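Local coordinates for protein flagellin (Burkholderia pseudomallei, PDB 4CFI) that probably assembles into the helical filament of the bacterial flagellum used for swimming, and is a target of the host immune response, at residues P34-A37 against S38-S41; I51-V54 against N55-A58; A125-S128 against G129-G132; T174-A177 against A178-S181. All coordinates share one frame; numbering follows the deposited sequence.

Four short local contacts, met in series along the chain, illustrate how side chains cap a helix, pair along it and close turns in loops. Contacts 1 and 2 share helix 37-60 in the flagellin N-terminal helical region: the first begins the helix and the second lies near its far end, their centres about 25 Å apart. Contacts 3 and 4 both belong to the flagellin D2 region, about 40 Å apart between centres, one in the loop joining strands 111-119 and 135-142, the other between helices 160-167 and 197-213. Contacts 2 and 3 are the most widely separated, about 56 Å between centres, on opposite sides of the chain's centre. None touches another.

Contact 1: residues P34-A37 against S38-S41; sequences PLSA and SDAS
The carbonyls of Ser36 and Ala37 receive the amides of Ala40 and Ser41, the opening i to i+4 bonds of helix 37-60, with Ala40 N 2.9 Å from Ser36 O and Ser41 N 3.0 Å from Ala37 O. The loop arrives with Ser36 still extended, and from Ala37 onward the chain follows helical backbone angles. Ser36 itself occupies the N-cap. Its OG is placed between the backbone N and the carbonyl carbon (chi1 73°), and from there it turns back over the first turn to accept Asp39 N at 3.0 Å, with an N-H...O angle of 161°. An amide that has no carbonyl of a preceding helical turn to pair with is satisfied in this way.

The spacing Ser-x-x-Asp is the sequence signature of a capping box, but here the return half appears to be carried by a solvent molecule: water 1 accepts from Ser36 N at 2.9 Å and makes an unusually short approach to Asp39 OD2. The Asp39 carboxylate, near the positive end of the helix dipole, probably also gains from that field. On the side away from this polar network, Leu35 CD1 rests 4.0 Å from Ala40 CB. These are the residues just before the N-cap and four beyond it, the pairing known as a hydrophobic staple, and it lays the incoming loop against the buried Ala40. Leu35 reaches it with CG anti to its carbonyl carbon (chi1 -75°). Water 2 lies 2.7 Å from Ser36 OG and also bonds Ser38 OG, a link less certain because Ser38 has two conformers.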
ATOM      1  N   PRO A  34       3.281 -22.120  -1.857  1.00 27.74           N
ATOM      2  CA  PRO A  34       4.378 -22.084  -2.815  1.00 26.65           C
ATOM      3  C   PRO A  34       3.907 -22.292  -4.253  1.00 22.86           C
ATOM      4  O   PRO A  34       2.892 -22.960  -4.510  1.00 23.60           O
ATOM      5  CB  PRO A  34       5.309 -23.214  -2.354  1.00 27.45           C
ATOM      6  CG  PRO A  34       4.459 -24.127  -1.545  1.00 29.87           C
ATOM      7  CD  PRO A  34       3.356 -23.285  -0.955  1.00 27.48           C
ATOM      8  N   LEU A  35       4.638 -21.672  -5.168  1.00 18.07           N
ATOM      9  CA  LEU A  35       4.258 -21.598  -6.565  1.00 16.85           C
ATOM     10  C   LEU A  35       5.365 -22.152  -7.403  1.00 14.29           C
ATOM     11  O   LEU A  35       6.526 -21.868  -7.131  1.00 13.65           O
ATOM     12  CB  LEU A  35       4.078 -20.136  -6.989  1.00 22.55           C
ATOM     13  CG  LEU A  35       2.873 -19.299  -6.594  1.00 24.05           C
ATOM     14  CD1 LEU A  35       3.082 -17.908  -7.181  1.00 20.91           C
ATOM     15  CD2 LEU A  35       1.592 -19.944  -7.091  1.00 25.61           C
ATOM     16  N   SER A  36       5.006 -22.884  -8.449  1.00 12.24           N
ATOM     17  CA  SER A  36       5.987 -23.266  -9.447  1.00 11.47           C
ATOM     18  C   SER A  36       6.395 -22.043 -10.257  1.00 11.15           C
ATOM     19  O   SER A  36       5.666 -21.035 -10.322  1.00 11.23           O
ATOM     20  CB  SER A  36       5.412 -24.311 -10.388  1.00 12.63           C
ATOM     21  OG  SER A  36       4.477 -23.726 -11.266  1.00 13.65           O
ATOM     22  N   ALA A  37       7.540 -22.137 -10.926  1.00 11.25           N
ATOM     23  CA  ALA A  37       7.980 -21.046 -11.789  1.00 12.05           C
ATOM     24  C   ALA A  37       6.966 -20.757 -12.888  1.00 12.34           C
ATOM     25  O   ALA A  37       6.711 -19.597 -13.198  1.00 13.63           O
ATOM     26  CB  ALA A  37       9.321 -21.359 -12.402  1.00 15.18           C
ATOM     27  N   SER A  38       6.393 -21.804 -13.475  0.50 12.94           N
ATOM     28  CA  SER A  38       5.410 -21.634 -14.542  0.50 13.18           C
ATOM     29  C   SER A  38       4.136 -20.954 -14.027  0.50 12.87           C
ATOM     30  O   SER A  38       3.581 -20.082 -14.699  0.50 14.20           O
ATOM     31  CB  SER A  38       5.090 -22.975 -15.216  0.50 15.30           C
ATOM     32  OG  SER A  38       4.686 -23.959 -14.278  0.50 18.70           O
ATOM     33  N   ASP A  39       3.677 -21.338 -12.841  1.00 11.48           N
ATOM     34  CA  ASP A  39       2.489 -20.708 -12.257  1.00 13.01           C
ATOM     35  C   ASP A  39       2.750 -19.245 -11.887  1.00 13.19           C
ATOM     36  O   ASP A  39       1.890 -18.379 -12.126  1.00 12.74           O
ATOM     37  CB  ASP A  39       1.930 -21.510 -11.094  1.00 17.03           C
ATOM     38  CG  ASP A  39       1.304 -22.816 -11.549  1.00 19.31           C
ATOM     39  OD1 ASP A  39       1.060 -22.987 -12.773  1.00 26.99           O
ATOM     40  OD2 ASP A  39       1.034 -23.668 -10.697  1.00 22.24           O
ATOM     41  N   ALA A  40       3.934 -18.956 -11.353  1.00 12.62           N
ATOM     42  CA  ALA A  40       4.293 -17.578 -11.012  1.00 12.92           C
ATOM     43  C   ALA A  40       4.348 -16.713 -12.261  1.00 14.51           C
ATOM     44  O   ALA A  40       3.865 -15.589 -12.246  1.00 16.10           O
ATOM     45  CB  ALA A  40       5.635 -17.539 -10.300  1.00 14.27           C
ATOM     46  N   SER A  41       4.944 -17.234 -13.334  0.75 15.19           N
ATOM     47  CA  SER A  41       5.013 -16.544 -14.630  0.75 15.66           C
ATOM     48  C   SER A  41       3.609 -16.270 -15.180  0.75 14.27           C
ATOM     49  O   SER A  41       3.304 -15.151 -15.607  0.75 15.45           O
ATOM     50  CB  SER A  41       5.827 -17.377 -15.632  0.75 16.81           C
ATOM     51  OG  SER A  41       5.857 -16.782 -16.920  0.75 24.19           O
TER
HETATM   52  O   HOH W   1       2.274 -23.696  -8.546  1.00 27.35           O
HETATM   53  O   HOH W   2       3.256 -25.716 -12.582  1.00 28.42           O

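Contact 2: residues I51-V54 against N55-A58; sequences ISEV and NRIA
Glu53 lies alongside Arg56, one turn further on in helix 37-60, and its carboxylate meets the NE/NH2 edge of the guanidinium group. Arg56 grips it side-on with two nitrogens, NE to Glu53 OE1 and NH2 to Glu53 OE2, each pair 2.9 Å apart. Both bonds are nearly straight, 170° at NE and 174° at NH2. The carboxylate oxygens sit in the guanidinium plane, but the reverse does not hold: both donors approach from above the carboxylate plane, because the two flat groups are turned 42° against each other.

The fit depends on bends in both chains. Glu53 leaves the backbone with CG anti to N and folds at chi2, whereas Arg56 stays extended until it bends at chi3 and again at chi4, which brings NE and NH2 back toward the preceding turn. Beside the ion pair Ile57 crosses the Glu53 stem obliquely, its CD1 4.0 Å from Glu53 CG and 3.4 Å from Glu53 O, the same oxygen that accepts Ile57 N at 2.9 Å. The remaining backbone bonds, such as Ala58 N to Val54 O at 3.0 Å, continue the regular i to i+4 ladder of an alpha-helix.

Val54 meets Leu16 and Ser19, and Ile57 meets Ser15, of helix 2-31; Glu53 also touches Ser19, so the ion pair lies at the border of that packing face. The pair links residues i and i+3. With both carboxylate oxygens engaged, the two charges probably offset each other locally and hold the Arg56 side chain against its own helix.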
ATOM      1  N   ILE A  51      -2.181  -4.185 -16.082  1.00  8.65           N
ATOM      2  CA  ILE A  51      -1.424  -2.945 -16.096  1.00  8.76           C
ATOM      3  C   ILE A  51      -1.570  -2.270 -17.470  1.00  8.39           C
ATOM      4  O   ILE A  51      -1.745  -1.049 -17.551  1.00  8.96           O
ATOM      5  CB  ILE A  51       0.052  -3.172 -15.715  1.00  9.35           C
ATOM      6  CG1 ILE A  51       0.169  -3.617 -14.250  1.00  9.01           C
ATOM      7  CG2 ILE A  51       0.824  -1.878 -15.868  1.00  9.36           C
ATOM      8  CD1 ILE A  51       1.545  -4.129 -13.857  1.00  9.27           C
ATOM      9  N   SER A  52      -1.515  -3.059 -18.541  0.75  8.35           N
ATOM     10  CA  SER A  52      -1.714  -2.522 -19.888  0.75  8.57           C
ATOM     11  C   SER A  52      -3.100  -1.878 -20.038  0.75  7.90           C
ATOM     12  O   SER A  52      -3.238  -0.809 -20.646  0.75  7.65           O
ATOM     13  CB  SER A  52      -1.514  -3.614 -20.956  0.75  9.29           C
ATOM     14  OG  SER A  52      -0.176  -4.088 -20.984  0.75 12.36           O
ATOM     15  N   GLU A  53      -4.121  -2.508 -19.469  1.00  7.81           N
ATOM     16  CA  GLU A  53      -5.463  -1.951 -19.511  1.00  8.21           C
ATOM     17  C   GLU A  53      -5.558  -0.663 -18.694  1.00  7.57           C
ATOM     18  O   GLU A  53      -6.191   0.284 -19.156  1.00  8.35           O
ATOM     19  CB  GLU A  53      -6.495  -3.015 -19.097  1.00  8.55           C
ATOM     20  CG  GLU A  53      -7.951  -2.575 -19.161  1.00  8.41           C
ATOM     21  CD  GLU A  53      -8.499  -2.280 -20.544  1.00 10.57           C
ATOM     22  OE1 GLU A  53      -7.822  -2.409 -21.578  1.00 11.93           O
ATOM     23  OE2 GLU A  53      -9.677  -1.913 -20.577  1.00 14.21           O
ATOM     24  N   VAL A  54      -4.917  -0.604 -17.523  1.00  7.88           N
ATOM     25  CA  VAL A  54      -4.834   0.641 -16.752  1.00  7.74           C
ATOM     26  C   VAL A  54      -4.238   1.765 -17.607  1.00  7.27           C
ATOM     27  O   VAL A  54      -4.783   2.868 -17.668  1.00  8.03           O
ATOM     28  CB  VAL A  54      -4.010   0.438 -15.459  1.00  8.38           C
ATOM     29  CG1 VAL A  54      -3.685   1.758 -14.786  1.00  9.01           C
ATOM     30  CG2 VAL A  54      -4.743  -0.477 -14.489  1.00  9.79           C
ATOM     31  N   ASN A  55      -3.115   1.484 -18.272  1.00  7.73           N
ATOM     32  CA  ASN A  55      -2.477   2.489 -19.109  1.00  7.78           C
ATOM     33  C   ASN A  55      -3.325   2.871 -20.318  1.00  7.31           C
ATOM     34  O   ASN A  55      -3.272   4.036 -20.739  1.00  8.58           O
ATOM     35  CB  ASN A  55      -1.064   2.061 -19.548  1.00  9.13           C
ATOM     36  CG  ASN A  55      -0.054   2.101 -18.421  1.00  9.52           C
ATOM     37  OD1 ASN A  55       0.798   1.205 -18.292  1.00 12.74           O
ATOM     38  ND2 ASN A  55      -0.120   3.117 -17.618  1.00  8.57           N
ATOM     39  N   ARG A  56      -4.092   1.931 -20.864  1.00  7.11           N
ATOM     40  CA  ARG A  56      -5.014   2.263 -21.948  1.00  7.34           C
ATOM     41  C   ARG A  56      -6.117   3.203 -21.468  1.00  7.24           C
ATOM     42  O   ARG A  56      -6.455   4.188 -22.131  1.00  8.06           O
ATOM     43  CB  ARG A  56      -5.637   1.010 -22.558  1.00  7.76           C
ATOM     44  CG  ARG A  56      -6.350   1.260 -23.885  1.00  8.35           C
ATOM     45  CD  ARG A  56      -7.292   0.123 -24.292  1.00  9.54           C
ATOM     46  NE  ARG A  56      -8.325  -0.098 -23.292  1.00  9.84           N
ATOM     47  CZ  ARG A  56      -9.347   0.719 -23.075  1.00 10.97           C
ATOM     48  NH1 ARG A  56      -9.562   1.791 -23.839  1.00 10.56           N
ATOM     49  NH2 ARG A  56     -10.183   0.462 -22.083  1.00 11.73           N
ATOM     50  N   ILE A  57      -6.703   2.885 -20.325  1.00  7.55           N
ATOM     51  CA  ILE A  57      -7.765   3.731 -19.788  1.00  8.22           C
ATOM     52  C   ILE A  57      -7.226   5.155 -19.557  1.00  7.89           C
ATOM     53  O   ILE A  57      -7.880   6.157 -19.892  1.00  8.20           O
ATOM     54  CB  ILE A  57      -8.351   3.113 -18.495  1.00  8.81           C
ATOM     55  CG1 ILE A  57      -9.052   1.774 -18.796  1.00  9.41           C
ATOM     56  CG2 ILE A  57      -9.267   4.104 -17.799  1.00  9.37           C
ATOM     57  CD1 ILE A  57      -9.135   0.852 -17.587  1.00 10.11           C
ATOM     58  N   ALA A  58      -6.035   5.253 -18.973  1.00  7.85           N
ATOM     59  CA  ALA A  58      -5.457   6.560 -18.655  1.00  8.01           C
ATOM     60  C   ALA A  58      -5.113   7.368 -19.909  1.00  8.77           C
ATOM     61  O   ALA A  58      -5.289   8.588 -19.927  1.00  9.52           O
ATOM     62  CB  ALA A  58      -4.222   6.422 -17.778  1.00  8.26           C
TER

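Contact 3: residues A125-S128 against G129-G132; sequences AWSS and GSTG
Ser130 presses its CB onto one face of the Trp126 indole, 3.3 Å from the centroid of the six-membered ring and only 7° off the ring normal, a close CH-pi contact. The indole gets beneath it because Trp126 CG stands anti to the backbone N (chi1 -168°). At the ring edge, near its plane, Trp126 CH2 comes to 3.3 Å from Gly132 O. From the same Ser130 side chain, OG accepts Ser127 N at 2.8 Å, which ties the methylene over the ring to the backbone just after the tryptophan.

The other side is looser and wet. Water 3 bridges Ala125 O and Ser130 OG, and water 4 donates to both Ser127 O and Ser130 O. Around Ser128 and Gly129 the chain is exposed, although Ser127 OG still accepts Gly129 N at 2.9 Å. Trp126 also bonds through its backbone to Ala118, joining this end of the loop to strand 111-119.

Ser130 N reaches Ser127 O at 3.0 Å and closes a type I beta turn, while the Ser127 OG bond forms an ST turn on the same residue, within the connection between antiparallel strands 111-119 and 135-142.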
ATOM      1  N   ALA A 125      18.056 -10.179  25.337  1.00  7.53           N
ATOM      2  CA  ALA A 125      18.040 -11.576  24.908  1.00  7.77           C
ATOM      3  C   ALA A 125      17.649 -12.474  26.081  1.00  7.05           C
ATOM      4  O   ALA A 125      18.120 -12.304  27.201  1.00  8.93           O
ATOM      5  CB  ALA A 125      19.403 -11.997  24.374  1.00  8.18           C
ATOM      6  N   TRP A 126      16.776 -13.432  25.805  1.00  6.92           N
ATOM      7  CA  TRP A 126      16.347 -14.407  26.798  1.00  6.99           C
ATOM      8  C   TRP A 126      17.494 -15.370  27.090  1.00  8.11           C
ATOM      9  O   TRP A 126      18.192 -15.814  26.169  1.00  8.25           O
ATOM     10  CB  TRP A 126      15.141 -15.195  26.282  1.00  7.43           C
ATOM     11  CG  TRP A 126      14.468 -16.005  27.355  1.00  7.36           C
ATOM     12  CD1 TRP A 126      14.643 -17.329  27.616  1.00  8.58           C
ATOM     13  CD2 TRP A 126      13.560 -15.517  28.357  1.00  7.81           C
ATOM     14  NE1 TRP A 126      13.887 -17.708  28.696  1.00 10.22           N
ATOM     15  CE2 TRP A 126      13.209 -16.618  29.181  1.00  8.61           C
ATOM     16  CE3 TRP A 126      12.996 -14.262  28.627  1.00  8.30           C
ATOM     17  CZ2 TRP A 126      12.320 -16.491  30.258  1.00 10.01           C
ATOM     18  CZ3 TRP A 126      12.126 -14.134  29.693  1.00  8.46           C
ATOM     19  CH2 TRP A 126      11.787 -15.246  30.494  1.00  9.42           C
ATOM     20  N   SER A 127      17.689 -15.677  28.370  1.00  8.89           N
ATOM     21  CA  SER A 127      18.703 -16.647  28.791  1.00  9.42           C
ATOM     22  C   SER A 127      18.194 -17.415  30.008  1.00 10.60           C
ATOM     23  O   SER A 127      17.110 -17.126  30.509  1.00 10.75           O
ATOM     24  CB  SER A 127      19.999 -15.925  29.162  1.00 11.10           C
ATOM     25  OG  SER A 127      19.871 -15.326  30.453  1.00 12.26           O
ATOM     26  N   SER A 128      19.007 -18.345  30.508  1.00 12.14           N
ATOM     27  CA  SER A 128      18.733 -19.040  31.758  1.00 15.51           C
ATOM     28  C   SER A 128      18.657 -18.091  32.957  1.00 16.05           C
ATOM     29  O   SER A 128      18.153 -18.476  34.017  1.00 20.17           O
ATOM     30  CB  SER A 128      19.829 -20.095  32.026  1.00 18.03           C
ATOM     31  OG  SER A 128      21.124 -19.488  32.089  1.00 19.02           O
ATOM     32  N   GLY A 129      19.178 -16.871  32.811  1.00 15.97           N
ATOM     33  CA  GLY A 129      19.083 -15.861  33.867  1.00 17.14           C
ATOM     34  C   GLY A 129      17.785 -15.065  33.850  1.00 17.72           C
ATOM     35  O   GLY A 129      17.465 -14.376  34.809  1.00 24.41           O
ATOM     36  N   SER A 130      17.024 -15.148  32.769  1.00 13.83           N
ATOM     37  CA  SER A 130      15.824 -14.324  32.610  1.00 11.84           C
ATOM     38  C   SER A 130      14.708 -14.743  33.552  1.00 12.44           C
ATOM     39  O   SER A 130      14.625 -15.899  33.955  1.00 16.83           O
ATOM     40  CB  SER A 130      15.313 -14.408  31.167  1.00  9.78           C
ATOM     41  OG  SER A 130      16.334 -14.043  30.245  1.00 10.30           O
ATOM     42  N   THR A 131      13.829 -13.799  33.867  1.00 13.91           N
ATOM     43  CA  THR A 131      12.616 -14.045  34.643  1.00 15.28           C
ATOM     44  C   THR A 131      11.462 -13.288  33.991  1.00 12.43           C
ATOM     45  O   THR A 131      11.649 -12.492  33.061  1.00 12.15           O
ATOM     46  CB  THR A 131      12.752 -13.591  36.098  1.00 18.24           C
ATOM     47  OG1 THR A 131      13.328 -12.291  36.118  1.00 18.74           O
ATOM     48  CG2 THR A 131      13.628 -14.551  36.888  1.00 19.50           C
ATOM     49  N   GLY A 132      10.256 -13.542  34.488  1.00 14.21           N
ATOM     50  CA  GLY A 132       9.055 -13.050  33.853  1.00 13.48           C
ATOM     51  C   GLY A 132       8.719 -13.877  32.635  1.00 12.00           C
ATOM     52  O   GLY A 132       9.139 -15.025  32.509  1.00 13.84           O
TER
HETATM   53  O   HOH W   3      17.027 -11.486  29.689  1.00 17.00           O
HETATM   54  O   HOH W   4      15.011 -18.275  32.185  1.00 24.66           O

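Contact 4: residues T174-A177 against A178-S181; sequences TGTA and ASPS
Ser179 N is held by two oxygens of Thr176: OG1 accepts it at 2.9 Å, while the carbonyl O, 3.2 Å away, makes only a weak bond with an N-H...O angle of 120°. The chain from Thr176 to Ser179 has type I beta-turn backbone angles at Ala177 and Ala178, and the threonine hydroxyl reinforces the weak turn bond as in an ST motif. A return bond from Thr176 N to Ser179 O, nearly straight at 177° and 3.1 Å long, closes the turn, which lies in the long loop between helices 160-167 and 197-213. Beyond it the chain runs back past Gly175.

Of the two acceptors of Ser179 N, the hydroxyl is the nearer and better aligned. Thr176 OG1 lies between the backbone N and the carbonyl carbon (chi1 66°), a rotation that tips it over the turn toward Ser179 N and brings it to 3.6 Å from Ser179 CB. The return bond, straight at the hydrogen, reaches its acceptor from above the Ser179 carbonyl plane, not on a lone pair. Where the two arms come together, Gly175 CA lies 3.6 Å from Ser179 O.

Further along, water 5 accepts from Thr174 N, and water 6 sits 2.7 Å from Thr174 OG1. Bridges from these waters to Ser181 OG are less certain, since that serine has two conformers. Gly175 ties the turn to Lys145: its carbonyl oxygen accepts Lys145 NZ and its backbone also bonds to that of Lys145, while Pro180 touches Met105. Pro180 has no amide hydrogen to offer, and its CD instead settles 3.6 Å from Thr176 O and equally far from Ala177 O.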
ATOM      1  N   THR A 174       6.334   9.483  10.169  1.00  5.99           N
ATOM      2  CA  THR A 174       6.169  10.936  10.115  1.00  6.90           C
ATOM      3  C   THR A 174       5.562  11.386   8.777  1.00  6.71           C
ATOM      4  O   THR A 174       5.407  12.569   8.532  1.00  8.88           O
ATOM      5  CB  THR A 174       7.524  11.637  10.311  1.00  9.31           C
ATOM      6  OG1 THR A 174       8.389  11.336   9.215  1.00 10.50           O
ATOM      7  CG2 THR A 174       8.175  11.194  11.614  1.00 10.21           C
ATOM      8  N   GLY A 175       5.257  10.450   7.879  1.00  6.33           N
ATOM      9  CA  GLY A 175       4.778  10.802   6.556  1.00  6.91           C
ATOM     10  C   GLY A 175       3.325  11.244   6.562  1.00  6.71           C
ATOM     11  O   GLY A 175       2.550  10.906   7.463  1.00  7.61           O
ATOM     12  N   THR A 176       2.955  11.982   5.515  1.00  6.54           N
ATOM     13  CA  THR A 176       1.581  12.373   5.253  1.00  7.07           C
ATOM     14  C   THR A 176       1.254  11.965   3.810  1.00  7.93           C
ATOM     15  O   THR A 176       2.154  11.691   3.014  1.00  8.23           O
ATOM     16  CB  THR A 176       1.396  13.892   5.392  1.00  8.08           C
ATOM     17  OG1 THR A 176       2.149  14.530   4.364  1.00  9.48           O
ATOM     18  CG2 THR A 176       1.834  14.393   6.765  1.00  9.06           C
ATOM     19  N   ALA A 177      -0.034  11.926   3.459  1.00  9.36           N
ATOM     20  CA  ALA A 177      -0.406  11.628   2.067  1.00 10.79           C
ATOM     21  C   ALA A 177       0.259  12.626   1.107  1.00 11.90           C
ATOM     22  O   ALA A 177       0.715  12.241   0.035  1.00 13.18           O
ATOM     23  CB  ALA A 177      -1.924  11.642   1.884  1.00 12.44           C
ATOM     24  N   ALA A 178       0.293  13.899   1.491  1.00 11.50           N
ATOM     25  CA  ALA A 178       0.896  14.948   0.664  1.00 12.67           C
ATOM     26  C   ALA A 178       2.423  14.851   0.565  1.00 11.64           C
ATOM     27  O   ALA A 178       3.019  15.175  -0.454  1.00 15.08           O
ATOM     28  CB  ALA A 178       0.507  16.319   1.201  1.00 14.10           C
ATOM     29  N   SER A 179       3.053  14.386   1.640  1.00 10.58           N
ATOM     30  CA  SER A 179       4.523  14.231   1.713  1.00 10.01           C
ATOM     31  C   SER A 179       4.851  12.881   2.367  1.00  8.50           C
ATOM     32  O   SER A 179       5.160  12.795   3.567  1.00  8.48           O
ATOM     33  CB  SER A 179       5.155  15.374   2.500  1.00 12.09           C
ATOM     34  OG  SER A 179       5.080  16.612   1.796  1.00 16.79           O
ATOM     35  N   PRO A 180       4.760  11.802   1.582  1.00  8.68           N
ATOM     36  CA  PRO A 180       4.992  10.482   2.171  1.00  8.12           C
ATOM     37  C   PRO A 180       6.455  10.295   2.599  1.00  7.69           C
ATOM     38  O   PRO A 180       7.374  10.886   2.027  1.00  9.58           O
ATOM     39  CB  PRO A 180       4.614   9.519   1.048  1.00  9.78           C
ATOM     40  CG  PRO A 180       4.606  10.334  -0.195  1.00 13.07           C
ATOM     41  CD  PRO A 180       4.320  11.742   0.182  1.00 10.98           C
ATOM     42  N   SER A 181       6.668   9.458   3.604  0.50  6.56           N
ATOM     43  CA  SER A 181       8.015   9.053   3.997  0.50  6.35           C
ATOM     44  C   SER A 181       7.942   7.770   4.797  0.50  6.93           C
ATOM     45  O   SER A 181       6.895   7.431   5.372  0.50  6.67           O
ATOM     46  CB  SER A 181       8.678  10.126   4.845  0.50  5.90           C
ATOM     47  OG  SER A 181       8.009  10.192   6.101  0.50  6.32           O
TER
HETATM   48  O   HOH W   5       7.780   7.984   8.114  1.00  8.54           O
HETATM   49  O   HOH W   6       8.324  12.852   6.933  1.00 17.09           O